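Local coordinates for protein alpha-glucosidase (Bacteroides thetaiotaomicron, PDB 5XFM) that hydrolyses beta-L-arabinopyranosides and alpha-galactosides as a bifunctional glycoside hydrolase family 97 enzyme that binds a calcium ion, at residues D204-Y218 with T258-I272. The protein carries 1 engineered substitution. Sequence-based numbering, arbitrary orientation.
Sequences DGWVLVSETGVDSRY and TPWRTITVGDHLKPI
Strands 206-212 and 260-266 pair from Trp206-Gly266 to Thr212-Trp260 as antiparallel neighbours within a large sheet of the N-terminal domain, whose family belongs to the galactose mutarotase-like beta-sandwich clan. Eight backbone hydrogen bonds join them, two at each of the pairs Trp206-Gly266, Leu208-Thr264, Ser210-Thr262 and Thr212-Trp260; strands 197-200 and 121-128 continue the sheet beyond them. Between these pairs, CA-H...O contacts such as Val207 CA to Thr264 O (3.3 Å) add to the seam.

On the face that meets strands 47-59 and 136-147, apolar neighbours lie side by side, with Val207 CG1 3.7 Å from Ile263 CG2. Farther along, Glu211 OE1 and Arg261 NH1 form a salt bridge at 2.5 Å, although its hydrogen bond is weak, bent to 115°, and the carboxylate and guanidinium planes are 43° apart. Arg439 pairs with the other carboxylate oxygen of buried Glu211, while Glu142 receives both Arg261 NH2 and Tyr218 OH, likewise buried.

The opposite face carries Trp206, whose indole has Leu269 CD2 over one face, 3.6 Å from the five-membered ring centroid. Ile272, on helix 270-274, sets CD1 4.0 Å from Leu208 CB. Here too a water donates to Leu208 O and Thr264 OG1, the latter also hydrogen-bonded to Asp121, and lies 2.8 Å from Thr262 OG1.

Beside Trp260, Pro259 CG touches Val214 CG2 (3.7 Å), while its CD makes a CH-pi contact over the face of the Tyr218 ring, 3.4 Å from the centroid.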
loop_
_atom_site.group_PDB
_atom_site.type_symbol
_atom_site.label_atom_id
_atom_site.label_comp_id
_atom_site.label_asym_id
_atom_site.label_seq_id
_atom_site.Cartn_x
_atom_site.Cartn_y
_atom_site.Cartn_z
ATOM N N ASP A 204 16.036 10.973 -16.926
ATOM C CA ASP A 204 16.495 9.594 -17.060
ATOM C C ASP A 204 15.596 8.567 -16.367
ATOM O O ASP A 204 16.028 7.445 -16.114
ATOM C CB ASP A 204 17.917 9.460 -16.519
ATOM C CG ASP A 204 18.857 10.491 -17.102
ATOM O OD1 ASP A 204 18.726 10.785 -18.306
ATOM O OD2 ASP A 204 19.733 10.993 -16.365
ATOM N N GLY A 205 14.347 8.932 -16.085
ATOM C CA GLY A 205 13.397 7.983 -15.528
ATOM C C GLY A 205 13.021 8.105 -14.057
ATOM O O GLY A 205 12.950 9.200 -13.511
ATOM N N TRP A 206 12.735 6.966 -13.429
ATOM C CA TRP A 206 12.113 6.950 -12.113
ATOM C C TRP A 206 12.679 5.886 -11.172
ATOM O O TRP A 206 13.080 4.795 -11.597
ATOM C CB TRP A 206 10.599 6.737 -12.255
ATOM C CG TRP A 206 9.915 7.719 -13.168
ATOM C CD1 TRP A 206 9.827 7.654 -14.529
ATOM C CD2 TRP A 206 9.236 8.922 -12.779
ATOM N NE1 TRP A 206 9.127 8.734 -15.010
ATOM C CE2 TRP A 206 8.753 9.526 -13.955
ATOM C CE3 TRP A 206 8.984 9.540 -11.548
ATOM C CZ2 TRP A 206 8.033 10.726 -13.937
ATOM C CZ3 TRP A 206 8.268 10.726 -11.531
ATOM C CH2 TRP A 206 7.804 11.307 -12.720
ATOM N N VAL A 207 12.665 6.212 -9.884
ATOM C CA VAL A 207 13.062 5.288 -8.826
ATOM C C VAL A 207 12.049 5.281 -7.665
ATOM O O VAL A 207 11.686 6.325 -7.155
ATOM C CB VAL A 207 14.445 5.644 -8.271
ATOM C CG1 VAL A 207 14.761 4.794 -7.044
ATOM C CG2 VAL A 207 15.523 5.477 -9.351
ATOM N N LEU A 208 11.585 4.104 -7.263
ATOM C CA LEU A 208 10.737 3.958 -6.083
ATOM C C LEU A 208 11.438 3.149 -4.994
ATOM O O LEU A 208 11.773 1.979 -5.195
ATOM C CB LEU A 208 9.424 3.279 -6.451
ATOM C CG LEU A 208 8.405 3.126 -5.318
ATOM C CD1 LEU A 208 7.717 4.453 -4.968
ATOM C CD2 LEU A 208 7.392 2.040 -5.654
ATOM N N VAL A 209 11.657 3.775 -3.845
ATOM C CA VAL A 209 12.321 3.133 -2.711
ATOM C C VAL A 209 11.301 2.633 -1.690
ATOM O O VAL A 209 10.428 3.386 -1.262
ATOM C CB VAL A 209 13.301 4.109 -2.024
ATOM C CG1 VAL A 209 13.841 3.532 -0.734
ATOM C CG2 VAL A 209 14.435 4.479 -2.981
ATOM N N SER A 210 11.393 1.363 -1.309
ATOM C CA SER A 210 10.502 0.846 -0.273
ATOM C C SER A 210 11.151 -0.290 0.505
ATOM O O SER A 210 12.363 -0.468 0.457
ATOM C CB SER A 210 9.180 0.380 -0.882
ATOM O OG SER A 210 8.165 0.326 0.106
ATOM N N GLU A 211 10.348 -1.046 1.240
ATOM C CA GLU A 211 10.856 -2.230 1.920
ATOM C C GLU A 211 9.750 -3.271 2.027
ATOM O O GLU A 211 8.562 -2.930 2.089
ATOM C CB GLU A 211 11.397 -1.877 3.311
ATOM C CG GLU A 211 10.318 -1.686 4.361
ATOM C CD GLU A 211 10.871 -1.402 5.742
ATOM O OE1 GLU A 211 12.014 -1.812 6.027
ATOM O OE2 GLU A 211 10.150 -0.759 6.541
ATOM N N THR A 212 10.137 -4.541 2.055
ATOM C CA THR A 212 9.154 -5.608 2.189
ATOM C C THR A 212 9.666 -6.758 3.050
ATOM O O THR A 212 10.872 -6.881 3.295
ATOM C CB THR A 212 8.740 -6.155 0.813
ATOM O OG1 THR A 212 7.639 -7.060 0.966
ATOM C CG2 THR A 212 9.909 -6.875 0.155
ATOM N N GLY A 213 8.743 -7.611 3.487
ATOM C CA GLY A 213 9.092 -8.748 4.313
ATOM C C GLY A 213 9.354 -8.345 5.745
ATOM O O GLY A 213 10.130 -8.988 6.450
ATOM N N VAL A 214 8.693 -7.278 6.185
ATOM C CA VAL A 214 8.727 -6.906 7.594
ATOM C C VAL A 214 7.661 -7.654 8.386
ATOM O O VAL A 214 6.462 -7.543 8.108
ATOM C CB VAL A 214 8.523 -5.397 7.792
ATOM C CG1 VAL A 214 8.396 -5.063 9.283
ATOM C CG2 VAL A 214 9.651 -4.620 7.130
ATOM N N ASP A 215 8.107 -8.427 9.368
ATOM C CA ASP A 215 7.191 -9.126 10.249
ATOM C C ASP A 215 7.650 -8.947 11.676
ATOM O O ASP A 215 8.353 -7.989 11.987
ATOM C CB ASP A 215 7.089 -10.616 9.887
ATOM C CG ASP A 215 8.451 -11.300 9.762
ATOM O OD1 ASP A 215 9.369 -11.012 10.564
ATOM O OD2 ASP A 215 8.595 -12.144 8.854
ATOM N N SER A 216 7.302 -9.898 12.531
ATOM C CA SER A 216 7.599 -9.793 13.953
ATOM C C SER A 216 9.100 -9.737 14.258
ATOM O O SER A 216 9.500 -9.365 15.359
ATOM C CB SER A 216 6.934 -10.952 14.709
ATOM O OG SER A 216 7.502 -12.197 14.363
ATOM N N ARG A 217 9.929 -10.123 13.291
ATOM C CA ARG A 217 11.371 -10.221 13.518
ATOM C C ARG A 217 12.128 -8.905 13.303
ATOM O O ARG A 217 13.348 -8.867 13.416
ATOM C CB ARG A 217 11.966 -11.321 12.632
ATOM C CG ARG A 217 11.727 -12.725 13.186
ATOM C CD ARG A 217 11.937 -13.814 12.148
ATOM N NE ARG A 217 10.956 -13.742 11.068
ATOM C CZ ARG A 217 11.105 -14.323 9.880
ATOM N NH1 ARG A 217 12.203 -15.022 9.610
ATOM N NH2 ARG A 217 10.157 -14.202 8.958
ATOM N N TYR A 218 11.416 -7.820 13.022
ATOM C CA TYR A 218 12.085 -6.541 12.819
ATOM C C TYR A 218 11.137 -5.387 13.112
ATOM O O TYR A 218 9.984 -5.592 13.488
ATOM C CB TYR A 218 12.609 -6.436 11.387
ATOM C CG TYR A 218 13.967 -5.772 11.213
ATOM C CD1 TYR A 218 15.141 -6.470 11.478
ATOM C CD2 TYR A 218 14.074 -4.476 10.721
ATOM C CE1 TYR A 218 16.385 -5.895 11.291
ATOM C CE2 TYR A 218 15.322 -3.884 10.528
ATOM C CZ TYR A 218 16.475 -4.601 10.815
ATOM O OH TYR A 218 17.716 -4.026 10.628
ATOM N N THR A 258 17.830 -9.026 7.867
ATOM C CA THR A 258 17.022 -7.821 7.818
ATOM C C THR A 258 15.928 -8.038 6.782
ATOM O O THR A 258 16.007 -8.972 5.989
ATOM C CB THR A 258 17.847 -6.572 7.435
ATOM O OG1 THR A 258 18.173 -6.614 6.044
ATOM C CG2 THR A 258 19.112 -6.483 8.255
ATOM N N PRO A 259 14.880 -7.204 6.802
ATOM C CA PRO A 259 13.913 -7.199 5.698
ATOM C C PRO A 259 14.554 -6.782 4.376
ATOM O O PRO A 259 15.732 -6.416 4.339
ATOM C CB PRO A 259 12.874 -6.168 6.138
ATOM C CG PRO A 259 13.014 -6.081 7.617
ATOM C CD PRO A 259 14.455 -6.339 7.915
ATOM N N TRP A 260 13.787 -6.854 3.294
ATOM C CA TRP A 260 14.294 -6.478 1.985
ATOM C C TRP A 260 14.132 -4.974 1.748
ATOM O O TRP A 260 13.057 -4.419 1.963
ATOM C CB TRP A 260 13.576 -7.265 0.890
ATOM C CG TRP A 260 13.785 -8.753 0.986
ATOM C CD1 TRP A 260 13.019 -9.644 1.689
ATOM C CD2 TRP A 260 14.828 -9.520 0.369
ATOM N NE1 TRP A 260 13.522 -10.916 1.547
ATOM C CE2 TRP A 260 14.628 -10.870 0.738
ATOM C CE3 TRP A 260 15.907 -9.204 -0.464
ATOM C CZ2 TRP A 260 15.468 -11.896 0.306
ATOM C CZ3 TRP A 260 16.740 -10.228 -0.892
ATOM C CH2 TRP A 260 16.515 -11.556 -0.503
ATOM N N ARG A 261 15.211 -4.321 1.331
ATOM C CA ARG A 261 15.172 -2.948 0.839
ATOM C C ARG A 261 14.900 -3.020 -0.661
ATOM O O ARG A 261 15.581 -3.767 -1.367
ATOM C CB ARG A 261 16.507 -2.265 1.085
ATOM C CG ARG A 261 17.076 -2.474 2.476
ATOM C CD ARG A 261 16.230 -1.835 3.513
ATOM N NE ARG A 261 16.600 -2.189 4.882
ATOM C CZ ARG A 261 15.702 -2.448 5.830
ATOM N NH1 ARG A 261 14.404 -2.434 5.543
ATOM N NH2 ARG A 261 16.096 -2.756 7.054
ATOM N N THR A 262 13.944 -2.249 -1.164
ATOM C CA THR A 262 13.552 -2.398 -2.562
ATOM C C THR A 262 13.716 -1.123 -3.385
ATOM O O THR A 262 13.360 -0.022 -2.953
ATOM C CB THR A 262 12.090 -2.872 -2.684
ATOM O OG1 THR A 262 11.205 -1.817 -2.286
ATOM C CG2 THR A 262 11.847 -4.102 -1.799
ATOM N N ILE A 263 14.245 -1.298 -4.592
ATOM C CA ILE A 263 14.446 -0.212 -5.535
ATOM C C ILE A 263 13.822 -0.552 -6.887
ATOM O O ILE A 263 14.322 -1.411 -7.608
ATOM C CB ILE A 263 15.938 0.080 -5.748
ATOM C CG1 ILE A 263 16.671 0.173 -4.410
ATOM C CG2 ILE A 263 16.125 1.345 -6.576
ATOM C CD1 ILE A 263 18.184 0.247 -4.553
ATOM N N THR A 264 12.715 0.099 -7.219
ATOM C CA THR A 264 12.075 -0.115 -8.508
ATOM C C THR A 264 12.521 0.990 -9.451
ATOM O O THR A 264 12.238 2.155 -9.222
ATOM C CB THR A 264 10.542 -0.115 -8.382
ATOM O OG1 THR A 264 10.140 -1.153 -7.483
ATOM C CG2 THR A 264 9.882 -0.327 -9.738
ATOM N N VAL A 265 13.235 0.639 -10.506
ATOM C CA VAL A 265 13.876 1.663 -11.326
ATOM C C VAL A 265 13.526 1.454 -12.796
ATOM O O VAL A 265 13.414 0.321 -13.255
ATOM C CB VAL A 265 15.405 1.674 -11.095
ATOM C CG1 VAL A 265 15.927 0.264 -10.958
ATOM C CG2 VAL A 265 16.141 2.443 -12.201
ATOM N N GLY A 266 13.328 2.545 -13.529
ATOM C CA GLY A 266 13.104 2.432 -14.960
ATOM C C GLY A 266 13.309 3.744 -15.685
ATOM O O GLY A 266 13.534 4.767 -15.055
ATOM N N ASP A 267 13.259 3.716 -17.011
ATOM C CA ASP A 267 13.309 4.953 -17.772
ATOM C C ASP A 267 11.898 5.483 -17.987
ATOM O O ASP A 267 11.713 6.580 -18.505
ATOM C CB ASP A 267 14.003 4.742 -19.123
ATOM C CG ASP A 267 13.389 3.605 -19.924
ATOM O OD1 ASP A 267 12.538 2.868 -19.371
ATOM O OD2 ASP A 267 13.728 3.473 -21.120
ATOM N N HIS A 268 10.910 4.691 -17.576
ATOM C CA HIS A 268 9.502 5.067 -17.677
ATOM C C HIS A 268 8.723 4.737 -16.404
ATOM O O HIS A 268 9.230 4.073 -15.503
ATOM C CB HIS A 268 8.845 4.376 -18.878
ATOM C CG HIS A 268 9.434 4.765 -20.198
ATOM N ND1 HIS A 268 10.000 3.851 -21.061
ATOM C CD2 HIS A 268 9.533 5.970 -20.808
ATOM C CE1 HIS A 268 10.433 4.478 -22.140
ATOM N NE2 HIS A 268 10.163 5.765 -22.012
ATOM N N LEU A 269 7.486 5.213 -16.339
ATOM C CA LEU A 269 6.641 5.004 -15.174
ATOM C C LEU A 269 6.076 3.585 -15.109
ATOM O O LEU A 269 5.618 3.148 -14.053
ATOM C CB LEU A 269 5.507 6.036 -15.161
ATOM C CG LEU A 269 5.900 7.408 -14.598
ATOM C CD1 LEU A 269 4.858 8.461 -14.923
ATOM C CD2 LEU A 269 6.109 7.318 -13.090
ATOM N N LYS A 270 6.109 2.877 -16.237
ATOM C CA LYS A 270 5.520 1.535 -16.347
ATOM C C LYS A 270 6.026 0.502 -15.316
ATOM O O LYS A 270 5.218 -0.196 -14.695
ATOM C CB LYS A 270 5.733 0.987 -17.763
ATOM C CG LYS A 270 5.179 -0.412 -17.971
ATOM C CD LYS A 270 5.576 -0.963 -19.327
ATOM C CE LYS A 270 4.799 -2.230 -19.642
ATOM N NZ LYS A 270 5.624 -3.457 -19.474
ATOM N N PRO A 271 7.356 0.375 -15.146
ATOM C CA PRO A 271 7.809 -0.585 -14.127
ATOM C C PRO A 271 7.448 -0.166 -12.698
ATOM O O PRO A 271 7.285 -1.022 -11.830
ATOM C CB PRO A 271 9.326 -0.601 -14.321
ATOM C CG PRO A 271 9.639 0.743 -14.918
ATOM C CD PRO A 271 8.493 1.009 -15.839
ATOM N N ILE A 272 7.336 1.136 -12.465
ATOM C CA ILE A 272 6.886 1.665 -11.179
ATOM C C ILE A 272 5.480 1.185 -10.843
ATOM O O ILE A 272 5.219 0.679 -9.750
ATOM C CB ILE A 272 6.896 3.199 -11.178
ATOM C CG1 ILE A 272 8.293 3.718 -11.528
ATOM C CG2 ILE A 272 6.456 3.735 -9.833
ATOM C CD1 ILE A 272 9.311 3.473 -10.443
HETATM O O HOH W 1 10.577 -0.624 -4.791
#